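Long-range contact in MutT related protein (Methanosarcina mazei, PDB 3GRN), which is a Nudix-family protein of the MutT type that probably acts as a hydrolase, its precise substrate not established: residues 23-28 against 61-66. Sequence-based numbering, arbitrary orientation.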
loop_
_atom_site.group_PDB
_atom_site.type_symbol
_atom_site.label_atom_id
_atom_site.label_comp_id
_atom_site.label_asym_id
_atom_site.label_seq_id
_atom_site.Cartn_x
_atom_site.Cartn_y
_atom_site.Cartn_z
ATOM N N LEU A 23 -14.296 8.259 -10.875
ATOM C CA LEU A 23 -14.079 7.605 -9.587
ATOM C C LEU A 23 -13.090 8.389 -8.737
ATOM O O LEU A 23 -11.912 8.538 -9.111
ATOM C CB LEU A 23 -13.565 6.168 -9.797
ATOM C CG LEU A 23 -13.310 5.355 -8.513
ATOM C CD1 LEU A 23 -14.510 5.285 -7.569
ATOM C CD2 LEU A 23 -12.754 3.954 -8.832
ATOM N N LEU A 24 -13.569 8.880 -7.590
ATOM C CA LEU A 24 -12.688 9.478 -6.583
ATOM C C LEU A 24 -12.697 8.638 -5.306
ATOM O O LEU A 24 -13.690 7.980 -4.995
ATOM C CB LEU A 24 -13.072 10.922 -6.253
ATOM C CG LEU A 24 -13.291 11.877 -7.414
ATOM C CD1 LEU A 24 -13.532 13.275 -6.865
ATOM C CD2 LEU A 24 -12.117 11.874 -8.349
ATOM N N LEU A 25 -11.593 8.674 -4.576
ATOM C CA LEU A 25 -11.440 7.892 -3.354
ATOM C C LEU A 25 -10.987 8.825 -2.248
ATOM O O LEU A 25 -10.151 9.689 -2.484
ATOM C CB LEU A 25 -10.337 6.859 -3.560
ATOM C CG LEU A 25 -10.407 5.965 -4.794
ATOM C CD1 LEU A 25 -9.157 5.050 -4.806
ATOM C CD2 LEU A 25 -11.657 5.150 -4.748
ATOM N N ARG A 26 -11.514 8.641 -1.039
ATOM C CA ARG A 26 -11.055 9.451 0.094
ATOM C C ARG A 26 -10.033 8.701 0.913
ATOM O O ARG A 26 -10.305 7.596 1.345
ATOM C CB ARG A 26 -12.225 9.896 0.966
ATOM C CG ARG A 26 -11.775 10.870 2.044
ATOM C CD ARG A 26 -12.905 11.673 2.617
ATOM N NE ARG A 26 -13.539 11.006 3.740
ATOM C CZ ARG A 26 -13.100 11.026 5.002
ATOM N NH1 ARG A 26 -13.781 10.377 5.934
ATOM N NH2 ARG A 26 -11.983 11.666 5.349
ATOM N N ARG A 27 -8.886 9.323 1.167
ATOM C CA ARG A 27 -7.738 8.693 1.799
ATOM C C ARG A 27 -7.978 8.454 3.294
ATOM O O ARG A 27 -8.674 9.236 3.929
ATOM C CB ARG A 27 -6.498 9.561 1.623
ATOM C CG ARG A 27 -6.066 9.753 0.174
ATOM C CD ARG A 27 -4.906 10.761 0.029
ATOM N NE ARG A 27 -3.661 10.315 0.664
ATOM C CZ ARG A 27 -2.789 9.463 0.123
ATOM N NH1 ARG A 27 -3.011 8.942 -1.077
ATOM N NH2 ARG A 27 -1.694 9.114 0.790
ATOM N N SER A 28 -7.391 7.378 3.829
ATOM C CA SER A 28 -7.536 7.069 5.256
ATOM C C SER A 28 -6.777 8.076 6.123
ATOM O O SER A 28 -5.835 8.743 5.647
ATOM C CB SER A 28 -7.064 5.662 5.571
ATOM O OG SER A 28 -5.656 5.571 5.503
ATOM N N GLU A 61 -5.197 -2.800 -6.632
ATOM C CA GLU A 61 -5.029 -2.904 -5.184
ATOM C C GLU A 61 -5.931 -1.957 -4.421
ATOM O O GLU A 61 -6.363 -2.277 -3.326
ATOM C CB GLU A 61 -3.572 -2.686 -4.780
ATOM C CG GLU A 61 -2.664 -3.762 -5.317
ATOM C CD GLU A 61 -1.266 -3.711 -4.728
ATOM O OE1 GLU A 61 -0.964 -2.761 -3.953
ATOM O OE2 GLU A 61 -0.478 -4.627 -5.063
ATOM N N GLU A 62 -6.267 -0.808 -5.031
ATOM C CA GLU A 62 -7.061 0.194 -4.324
ATOM C C GLU A 62 -8.564 0.028 -4.478
ATOM O O GLU A 62 -9.336 0.517 -3.648
ATOM C CB GLU A 62 -6.664 1.586 -4.782
ATOM C CG GLU A 62 -5.211 1.889 -4.399
ATOM C CD GLU A 62 -4.742 3.238 -4.817
ATOM O OE1 GLU A 62 -5.442 3.907 -5.595
ATOM O OE2 GLU A 62 -3.649 3.615 -4.357
ATOM N N THR A 63 -8.973 -0.593 -5.588
ATOM C CA THR A 63 -10.395 -0.599 -5.960
ATOM C C THR A 63 -10.942 -1.965 -6.393
ATOM O O THR A 63 -12.152 -2.113 -6.525
ATOM C CB THR A 63 -10.700 0.364 -7.140
ATOM O OG1 THR A 63 -10.188 -0.193 -8.351
ATOM C CG2 THR A 63 -10.148 1.820 -6.922
ATOM N N GLY A 64 -10.080 -2.944 -6.657
ATOM C CA GLY A 64 -10.569 -4.253 -7.153
ATOM C C GLY A 64 -10.792 -4.279 -8.668
ATOM O O GLY A 64 -11.139 -5.328 -9.234
ATOM N N ILE A 65 -10.623 -3.129 -9.324
ATOM C CA ILE A 65 -10.837 -3.015 -10.768
ATOM C C ILE A 65 -9.643 -3.516 -11.557
ATOM O O ILE A 65 -8.507 -3.102 -11.316
ATOM C CB ILE A 65 -11.211 -1.555 -11.181
ATOM C CG1 ILE A 65 -12.539 -1.156 -10.511
ATOM C CG2 ILE A 65 -11.307 -1.389 -12.736
ATOM C CD1 ILE A 65 -12.862 0.309 -10.563
ATOM N N THR A 66 -9.907 -4.413 -12.512
ATOM C CA THR A 66 -8.878 -4.814 -13.460
ATOM C C THR A 66 -9.025 -3.924 -14.693
ATOM O O THR A 66 -10.064 -3.947 -15.380
ATOM C CB THR A 66 -9.021 -6.286 -13.878
ATOM O OG1 THR A 66 -8.930 -7.121 -12.724
ATOM C CG2 THR A 66 -7.914 -6.673 -14.865
#
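With CG anti to the backbone N (chi1 -179°), Leu23 extends toward Thr63, whose own chi1 of 73° sets OG1 between the backbone N and the carbonyl carbon and swings CG2 out to face the strand. Those two side chains meet tip to tip, Leu23 CD2 lying 3.9 Å from Thr63 CG2. Leu23 CD2 also lies 4.0 Å from Ile65 CD1, again tip to tip, which makes one methyl the meeting point of two partners. Leu25 CD1 sits 4.0 Å from Thr63 CG2, the two side chains crossing at about a right angle, so that the threonine methyl touches both leucines. Leu25 CD1 also meets the carboxylate oxygen Glu62 OE1 at 4.0 Å, the extended glutamate chain carrying OE1 outward and the two side chains crossing at a slant; this is a van der Waals contact of a methyl with an oxygen, and the polar partner of OE1 is the backbone N of Gly42. No hydrogen bond crosses between the segments.

The other branch of Thr63 works within its own segment: OG1 accepts from Ile65 N at 3.1 Å with an N-H...O angle of 157°, an ST turn, and also bonds to Val59 O in the preceding helical turn. An alanine here would probably leave Ile65 N and Val59 O without this partner and open a gap beside Leu23 CD2 and Leu25 CD1. Gly64, with positive phi, is the first residue to leave helical backbone angles. The contact thus sets the C-terminal end of helix 51-63 against strand 22-27, and residues 43-64 match the Nudix box, the loop-helix-loop signature of the Nudix fold.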